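Local structure of phosphoribosylaminoimidazole carboxylase (5C5D) at residues L103-P106 with S110-L113; S23-F28 with L122-I127; S48-Y53 with G78-A83. The protein catalyses the reversible carboxylation of 5-aminoimidazole ribonucleotide by carbon dioxide to 4-carboxy-5-aminoimidazole ribonucleotide, a step of de novo purine biosynthesis. The protein carries 1 engineered substitution. All coordinates share one frame; numbering follows the deposited sequence. Where two conformers were deposited one is given.

Interaction 1 (L103-P106 with S110-L113); sequences LRMP and SPAL
Leu103 lays its CD2 methyl against the CD2 methyl of Leu113, a tight methyl-methyl contact with 3.5 Å between the two carbons. Leu113 CD2 also lies 3.7 Å from Leu103 CG, so one methyl sits against the branch point of the other leucine. The two side chains stand roughly perpendicular to each other. Leu113 directs its CB toward the loop, and with CG anti to the backbone N (chi1 -180°) the isobutyl group extends to its partner. Leu103 starts off in the other direction, and it is the CD2 branch that returns to make the contact. A second apolar pair lies toward the other end: Met105 CG approaches Pro111 CD at 4.0 Å, over the part of the ring formed by CG and CD. Bends at chi2 (-64°) and chi3 (99°) fold the thioether over, and the contact is made by the CG methylene. Between these pairs the chain makes an inverse gamma turn centred on Arg104, closed by the bond from Met105 N to Leu103 O (3.0 Å). The turn follows directly on helix 99-103, and no hydrogen bond joins the two segments. Strand 84-86 packs against 110-113, with Pro111 on Thr84 and Leu113 on Ala86. Two neighbouring subunits close in as well: Leu103 and Leu113 of a second subunit pack on Leu113 and Leu103, while Met105 rests on Ser69, a substrate-binding residue, of a third subunit, whose Asp98 forms a salt bridge with Arg104. The arrangement belongs to a beta-alpha-beta crossover, in which helix 99-103 links strand 84-86 to the last, parallel strand of the sheet, 112-113, here at a subunit interface.

Interaction 2 (S23-F28 with L122-I127); sequences SELKTF and LLAARI
Glu24 O receives three donors near the end of helix 15-27: the Thr27 hydroxyl, with OG1 2.5 Å from Glu24 O, and, by weak bonds, the backbone N-H groups of Thr27 and Phe28, the residue that carries the contact with 122-127. The hydroxyl bond lies in the carbonyl plane on a lone pair, and it holds OG1 over one face of the Phe28 ring. Over the opposite face stands Ala125 CB, in a CH-pi contact 4.0 Å from the ring centroid and 16° off its normal. The ring thus lies between Thr27 OG1 and the methyl group of Ala125. With CG beside the backbone N (chi1 -63°), the ring turns in toward 122-127, and its far end meets Leu122, whose CD1 comes 3.6 Å from Phe28 CZ at an oblique angle. These are two helices on the same side of the parallel sheet in an alpha/beta/alpha sandwich: 15-27, which follows the first strand, and 117-129, which follows the last. Nearer the sheet, Leu25 CD2 touches Ala124 CB at 4.2 Å, a looser meeting, and Ala124 also rests on Leu61 of strand 60-65. The small alanines of 117-129 let the larger side chains of the other helix come up close. Helix 133-157 covers the outer side, where the Tyr142 ring meets Phe28 with the planes inclined by about 50°, while Tyr142 OH is hydrogen-bonded to Glu24 OE2.

Interaction 3 (S48-Y53 with G78-A83); sequences SMLKEY and GFVKGA
Leu50 and Phe79 form the close-packed half of this contact, their side chains running antiparallel alongside each other. Leu50 CB lies 3.8 Å from Phe79 CD2, and CE2 is at a similar distance, while the CD1 branch of Leu50 reaches the same CD2 carbon at 3.8 Å. One side of the ring, from CG to CE2, is therefore lined by a single leucine. Phe79 is brought there by having CG anti to its backbone N (chi1 -171°), which directs the ring toward 48-53. The other methyl of Leu50, CD2, turns to Val80 CG1 at a more relaxed 4.3 Å. Both Leu50 and Val80 also rest on Tyr62 of strand 60-65, so this inner part is backed by the sheet. The outer part is different. Lys51 is exposed and its chain runs extended beyond CG, nearly square to the phenyl group. Its methylenes touch the rim of the ring: CG is 3.7 Å from Phe79 CZ, and CE lies at the edge, in the plane of the ring, 4.0 Å from the same CZ. The lysine meets the ring by its aliphatic part, edge-on, and not by stacking over a face. No hydrogen bond crosses between the segments, but nearer the Val80 end Lys81 NZ makes a salt bridge to Glu54 OE1, just beyond 48-53. Phe79 also packs on Val47 of the same helix as Leu50. The contact is characteristic of a parallel alpha/beta/alpha fold, in which the helices before and after a central strand, here 43-54 and 72-79 around 60-65, lie side by side over one face of the sheet.

In the fold
Interactions 1 and 2 meet, Ala112 CB lying 3.8 Å from Leu123 CD2, although their centres are 21 Å apart on opposite sides of the chain's centre. Interaction 3 touches neither: its centre is 17 Å from that of interaction 1 and 20 Å from that of interaction 2. All three come together across the interface with a second subunit, where Arg126 bonds to Lys81 O and, weakly, to Ser110 OG of that neighbour. Interaction 2 is remote from the substrate-binding residues. In interaction 1 the Met105 side chain is about 8 Å from that of Ser69 of its own chain, whereas Leu50 of interaction 3 is about 12 Å from the engineered Asp38, side chain to side chain.

Interaction 1 (L103-P106 with S110-L113)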
loop_
_atom_site.group_PDB
_atom_site.type_symbol
_atom_site.label_atom_id
_atom_site.label_comp_id
_atom_site.label_asym_id
_atom_site.label_seq_id
_atom_site.Cartn_x
_atom_site.Cartn_y
_atom_site.Cartn_z
ATOM N N LEU D 103 -3.003 14.995 4.925
ATOM C CA LEU D 103 -1.627 15.357 4.456
ATOM C C LEU D 103 -1.593 16.291 3.226
ATOM O O LEU D 103 -0.835 17.269 3.201
ATOM C CB LEU D 103 -0.796 14.096 4.108
ATOM C CG LEU D 103 -0.203 13.219 5.237
ATOM C CD1 LEU D 103 0.239 11.875 4.693
ATOM C CD2 LEU D 103 0.976 13.930 5.881
ATOM N N ARG D 104 -2.384 15.975 2.209
ATOM C CA ARG D 104 -2.198 16.527 0.869
ATOM C C ARG D 104 -2.959 17.821 0.610
ATOM O O ARG D 104 -3.952 17.876 -0.118
ATOM C CB ARG D 104 -2.594 15.471 -0.152
ATOM C CG ARG D 104 -1.594 14.311 -0.154
ATOM C CD ARG D 104 -0.434 14.656 -1.060
ATOM N NE ARG D 104 -0.845 14.602 -2.471
ATOM C CZ ARG D 104 -0.197 15.132 -3.502
ATOM N NH1 ARG D 104 0.896 15.865 -3.323
ATOM N NH2 ARG D 104 -0.651 14.952 -4.734
ATOM N N MET D 105 -2.469 18.860 1.246
ATOM C CA MET D 105 -3.058 20.189 1.133
ATOM C C MET D 105 -2.519 20.916 -0.099
ATOM O O MET D 105 -1.377 20.664 -0.532
ATOM C CB MET D 105 -2.758 20.982 2.407
ATOM C CG MET D 105 -3.412 20.435 3.657
ATOM S SD MET D 105 -5.202 20.497 3.631
ATOM C CE MET D 105 -5.686 18.809 3.152
ATOM N N PRO D 106 -3.314 21.827 -0.652
ATOM C CA PRO D 106 -2.802 22.721 -1.697
ATOM C C PRO D 106 -1.803 23.705 -1.077
ATOM O O PRO D 106 -1.725 23.809 0.152
ATOM C CB PRO D 106 -4.054 23.423 -2.205
ATOM C CG PRO D 106 -4.963 23.458 -1.059
ATOM C CD PRO D 106 -4.701 22.149 -0.293
ATOM N N SER D 110 -2.248 25.364 5.445
ATOM C CA SER D 110 -1.091 24.862 6.217
ATOM C C SER D 110 -1.409 24.325 7.609
ATOM O O SER D 110 -0.722 24.661 8.558
ATOM C CB SER D 110 -0.056 25.991 6.341
ATOM O OG SER D 110 -0.592 27.075 7.079
ATOM N N PRO D 111 -2.445 23.468 7.745
ATOM C CA PRO D 111 -2.654 22.902 9.079
ATOM C C PRO D 111 -1.499 22.003 9.485
ATOM O O PRO D 111 -0.961 21.291 8.638
ATOM C CB PRO D 111 -3.947 22.112 8.914
ATOM C CG PRO D 111 -4.005 21.801 7.465
ATOM C CD PRO D 111 -3.421 22.941 6.776
ATOM N N ALA D 112 -1.100 22.065 10.743
ATOM C CA ALA D 112 -0.126 21.146 11.332
ATOM C C ALA D 112 -0.758 19.782 11.554
ATOM O O ALA D 112 -1.713 19.685 12.308
ATOM C CB ALA D 112 0.338 21.699 12.649
ATOM N N LEU D 113 -0.238 18.722 10.940
ATOM C CA LEU D 113 -0.803 17.399 11.179
ATOM C C LEU D 113 -0.072 16.691 12.323
ATOM O O LEU D 113 1.169 16.646 12.345
ATOM C CB LEU D 113 -0.693 16.557 9.926
ATOM C CG LEU D 113 -1.253 15.135 10.009
ATOM C CD1 LEU D 113 -2.733 15.081 10.424
ATOM C CD2 LEU D 113 -1.027 14.501 8.647
#

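Interaction 2 (S23-F28 with L122-I127)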
loop_
_atom_site.group_PDB
_atom_site.type_symbol
_atom_site.label_atom_id
_atom_site.label_comp_id
_atom_site.label_asym_id
_atom_site.label_seq_id
_atom_site.Cartn_x
_atom_site.Cartn_y
_atom_site.Cartn_z
ATOM N N SER D 23 -8.487 16.900 27.687
ATOM C CA SER D 23 -7.931 16.420 28.946
ATOM C C SER D 23 -6.464 16.804 29.057
ATOM O O SER D 23 -5.997 17.245 30.109
ATOM C CB SER D 23 -8.078 14.896 29.067
ATOM O OG SER D 23 -9.429 14.553 29.280
ATOM N N GLU D 24 -5.740 16.644 27.970
ATOM C CA GLU D 24 -4.316 16.941 28.013
ATOM C C GLU D 24 -4.099 18.461 28.081
ATOM O O GLU D 24 -3.218 18.927 28.804
ATOM C CB GLU D 24 -3.597 16.321 26.803
ATOM C CG GLU D 24 -2.134 16.058 27.052
ATOM C CD GLU D 24 -1.908 14.905 28.019
ATOM O OE1 GLU D 24 -2.897 14.313 28.489
ATOM O OE2 GLU D 24 -0.736 14.568 28.289
ATOM N N LEU D 25 -4.910 19.240 27.368
ATOM C CA LEU D 25 -4.782 20.706 27.447
ATOM C C LEU D 25 -5.028 21.202 28.876
ATOM O O LEU D 25 -4.414 22.164 29.336
ATOM C CB LEU D 25 -5.741 21.399 26.487
ATOM C CG LEU D 25 -5.448 21.263 25.001
ATOM C CD1 LEU D 25 -6.649 21.765 24.197
ATOM C CD2 LEU D 25 -4.195 22.009 24.629
ATOM N N LYS D 26 -5.904 20.526 29.605
ATOM C CA LYS D 26 -6.200 20.940 30.963
ATOM C C LYS D 26 -4.978 20.790 31.856
ATOM O O LYS D 26 -4.773 21.604 32.747
ATOM C CB LYS D 26 -7.372 20.132 31.519
ATOM C CG LYS D 26 -7.928 20.692 32.800
ATOM C CD LYS D 26 -9.291 20.121 33.097
ATOM C CE LYS D 26 -9.957 20.871 34.231
ATOM N NZ LYS D 26 -11.336 20.372 34.477
ATOM N N THR D 27 -4.165 19.766 31.604
ATOM C CA THR D 27 -2.953 19.545 32.381
ATOM C C THR D 27 -1.943 20.685 32.162
ATOM O O THR D 27 -1.186 21.009 33.070
ATOM C CB THR D 27 -2.268 18.206 32.039
ATOM O OG1 THR D 27 -1.734 18.245 30.724
ATOM C CG2 THR D 27 -3.248 17.059 32.127
ATOM N N PHE D 28 -1.942 21.292 30.974
ATOM C CA PHE D 28 -1.064 22.439 30.678
ATOM C C PHE D 28 -1.637 23.785 31.127
ATOM O O PHE D 28 -0.965 24.824 31.010
ATOM C CB PHE D 28 -0.766 22.528 29.176
ATOM C CG PHE D 28 -0.008 21.352 28.626
ATOM C CD1 PHE D 28 1.278 21.094 29.043
ATOM C CD2 PHE D 28 -0.574 20.518 27.665
ATOM C CE1 PHE D 28 1.977 20.016 28.535
ATOM C CE2 PHE D 28 0.125 19.440 27.143
ATOM C CZ PHE D 28 1.399 19.184 27.589
ATOM N N LEU D 122 0.131 18.868 23.182
ATOM C CA LEU D 122 1.498 19.297 23.458
ATOM C C LEU D 122 1.994 20.280 22.420
ATOM O O LEU D 122 2.631 21.288 22.775
ATOM C CB LEU D 122 2.432 18.074 23.523
ATOM C CG LEU D 122 3.908 18.334 23.826
ATOM C CD1 LEU D 122 4.115 18.989 25.176
ATOM C CD2 LEU D 122 4.695 17.027 23.723
ATOM N N LEU D 123 1.686 20.021 21.151
ATOM C CA LEU D 123 2.091 20.955 20.108
ATOM C C LEU D 123 1.426 22.290 20.347
ATOM O O LEU D 123 2.061 23.332 20.215
ATOM C CB LEU D 123 1.731 20.446 18.710
ATOM C CG LEU D 123 1.889 21.461 17.556
ATOM C CD1 LEU D 123 3.316 21.898 17.384
ATOM C CD2 LEU D 123 1.372 20.868 16.262
ATOM N N ALA D 124 0.134 22.277 20.653
ATOM C CA ALA D 124 -0.552 23.553 20.912
ATOM C C ALA D 124 0.159 24.298 22.053
ATOM O O ALA D 124 0.421 25.514 21.973
ATOM C CB ALA D 124 -1.997 23.334 21.249
ATOM N N ALA D 125 0.444 23.591 23.137
ATOM C CA ALA D 125 1.097 24.227 24.271
ATOM C C ALA D 125 2.444 24.793 23.853
ATOM O O ALA D 125 2.817 25.903 24.257
ATOM C CB ALA D 125 1.247 23.212 25.435
ATOM N N ARG D 126 3.178 24.050 23.037
ATOM C CA ARG D 126 4.514 24.506 22.646
ATOM C C ARG D 126 4.467 25.668 21.667
ATOM O O ARG D 126 5.402 26.475 21.625
ATOM C CB ARG D 126 5.326 23.320 22.106
ATOM C CG ARG D 126 5.594 22.343 23.237
ATOM C CD ARG D 126 6.213 21.044 22.765
ATOM N NE ARG D 126 7.605 21.217 22.404
ATOM C CZ ARG D 126 8.345 20.260 21.872
ATOM N NH1 ARG D 126 7.805 19.074 21.628
ATOM N NH2 ARG D 126 9.612 20.493 21.560
ATOM N N ILE D 127 3.376 25.793 20.914
ATOM C CA ILE D 127 3.170 26.978 20.071
ATOM C C ILE D 127 2.978 28.217 20.942
ATOM O O ILE D 127 3.662 29.234 20.726
ATOM C CB ILE D 127 1.979 26.783 19.110
ATOM C CG1 ILE D 127 2.439 25.912 17.940
ATOM C CG2 ILE D 127 1.471 28.128 18.601
ATOM C CD1 ILE D 127 1.349 25.280 17.181
#

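Interaction 3 (S48-Y53 with G78-A83)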
loop_
_atom_site.group_PDB
_atom_site.type_symbol
_atom_site.label_atom_id
_atom_site.label_comp_id
_atom_site.label_asym_id
_atom_site.label_seq_id
_atom_site.Cartn_x
_atom_site.Cartn_y
_atom_site.Cartn_z
ATOM N N SER D 48 -20.084 30.728 10.928
ATOM C CA SER D 48 -20.620 31.590 11.966
ATOM C C SER D 48 -19.843 31.417 13.267
ATOM O O SER D 48 -19.496 32.400 13.934
ATOM C CB SER D 48 -22.107 31.305 12.168
ATOM O OG SER D 48 -22.830 31.875 11.103
ATOM N N MET D 49 -19.554 30.169 13.608
ATOM C CA MET D 49 -18.788 29.835 14.799
ATOM C C MET D 49 -17.377 30.383 14.726
ATOM O O MET D 49 -16.884 30.975 15.692
ATOM C CB MET D 49 -18.729 28.323 14.960
ATOM C CG MET D 49 -18.042 27.859 16.183
ATOM S SD MET D 49 -17.741 26.103 15.953
ATOM C CE MET D 49 -19.437 25.547 15.836
ATOM N N LEU D 50 -16.737 30.184 13.584
ATOM C CA LEU D 50 -15.365 30.660 13.424
ATOM C C LEU D 50 -15.320 32.191 13.525
ATOM O O LEU D 50 -14.366 32.736 14.098
ATOM C CB LEU D 50 -14.764 30.210 12.104
ATOM C CG LEU D 50 -14.580 28.709 11.914
ATOM C CD1 LEU D 50 -13.939 28.420 10.568
ATOM C CD2 LEU D 50 -13.727 28.109 13.031
ATOM N N LYS D 51 -16.324 32.892 12.996
ATOM C CA LYS D 51 -16.300 34.360 13.080
ATOM C C LYS D 51 -16.341 34.818 14.535
ATOM O O LYS D 51 -15.701 35.806 14.911
ATOM C CB LYS D 51 -17.450 34.990 12.293
ATOM C CG LYS D 51 -17.232 34.929 10.795
ATOM C CD LYS D 51 -18.341 35.649 10.030
ATOM C CE LYS D 51 -18.153 35.531 8.526
ATOM N NZ LYS D 51 -19.349 36.081 7.804
ATOM N N GLU D 52 -17.106 34.113 15.358
ATOM C CA GLU D 52 -17.194 34.466 16.771
ATOM C C GLU D 52 -15.836 34.286 17.477
ATOM O O GLU D 52 -15.393 35.192 18.195
ATOM C CB GLU D 52 -18.263 33.627 17.473
ATOM C CG GLU D 52 -19.685 34.009 17.072
ATOM C CD GLU D 52 -20.718 32.960 17.441
ATOM O OE1 GLU D 52 -20.349 31.917 18.018
ATOM O OE2 GLU D 52 -21.908 33.183 17.145
ATOM N N TYR D 53 -15.169 33.151 17.265
ATOM C CA TYR D 53 -13.871 32.899 17.916
ATOM C C TYR D 53 -12.788 33.831 17.360
ATOM O O TYR D 53 -11.938 34.327 18.106
ATOM C CB TYR D 53 -13.421 31.433 17.762
ATOM C CG TYR D 53 -14.260 30.503 18.620
ATOM C CD1 TYR D 53 -14.215 30.585 20.006
ATOM C CD2 TYR D 53 -15.079 29.562 18.041
ATOM C CE1 TYR D 53 -14.976 29.738 20.800
ATOM C CE2 TYR D 53 -15.839 28.686 18.825
ATOM C CZ TYR D 53 -15.788 28.795 20.195
ATOM O OH TYR D 53 -16.547 27.958 20.969
ATOM N N GLY D 78 -8.260 27.580 5.948
ATOM C CA GLY D 78 -8.408 28.614 4.941
ATOM C C GLY D 78 -9.177 29.839 5.403
ATOM O O GLY D 78 -9.088 30.897 4.791
ATOM N N PHE D 79 -9.933 29.688 6.478
ATOM C CA PHE D 79 -10.771 30.767 6.991
ATOM C C PHE D 79 -10.075 31.613 8.068
ATOM O O PHE D 79 -10.132 32.855 8.030
ATOM C CB PHE D 79 -12.067 30.186 7.559
ATOM C CG PHE D 79 -13.069 31.250 7.917
ATOM C CD1 PHE D 79 -13.977 31.698 6.972
ATOM C CD2 PHE D 79 -13.048 31.847 9.161
ATOM C CE1 PHE D 79 -14.863 32.711 7.275
ATOM C CE2 PHE D 79 -13.938 32.866 9.472
ATOM C CZ PHE D 79 -14.843 33.289 8.520
ATOM N N VAL D 80 -9.441 30.963 9.044
ATOM C CA VAL D 80 -8.935 31.688 10.214
ATOM C C VAL D 80 -7.567 32.289 9.930
ATOM O O VAL D 80 -6.873 31.876 8.995
ATOM C CB VAL D 80 -8.854 30.782 11.467
ATOM C CG1 VAL D 80 -10.195 30.149 11.785
ATOM C CG2 VAL D 80 -7.843 29.643 11.283
ATOM N N LYS D 81 -7.204 33.282 10.736
ATOM C CA LYS D 81 -5.963 34.032 10.550
ATOM C C LYS D 81 -4.742 33.221 10.960
ATOM O O LYS D 81 -3.752 33.133 10.217
ATOM C CB LYS D 81 -6.000 35.332 11.361
ATOM C CG LYS D 81 -7.090 36.304 10.942
ATOM C CD LYS D 81 -6.969 37.655 11.676
ATOM C CE LYS D 81 -6.998 37.525 13.199
ATOM N NZ LYS D 81 -8.239 36.867 13.711
ATOM N N GLY D 82 -4.803 32.678 12.169
ATOM C CA GLY D 82 -3.664 32.037 12.800
ATOM C C GLY D 82 -3.547 30.568 12.480
ATOM O O GLY D 82 -4.266 30.032 11.646
ATOM N N ALA D 83 -2.627 29.908 13.161
ATOM C CA ALA D 83 -2.341 28.506 12.876
ATOM C C ALA D 83 -3.459 27.578 13.318
ATOM O O ALA D 83 -4.254 27.895 14.222
ATOM C CB ALA D 83 -1.056 28.118 13.561
#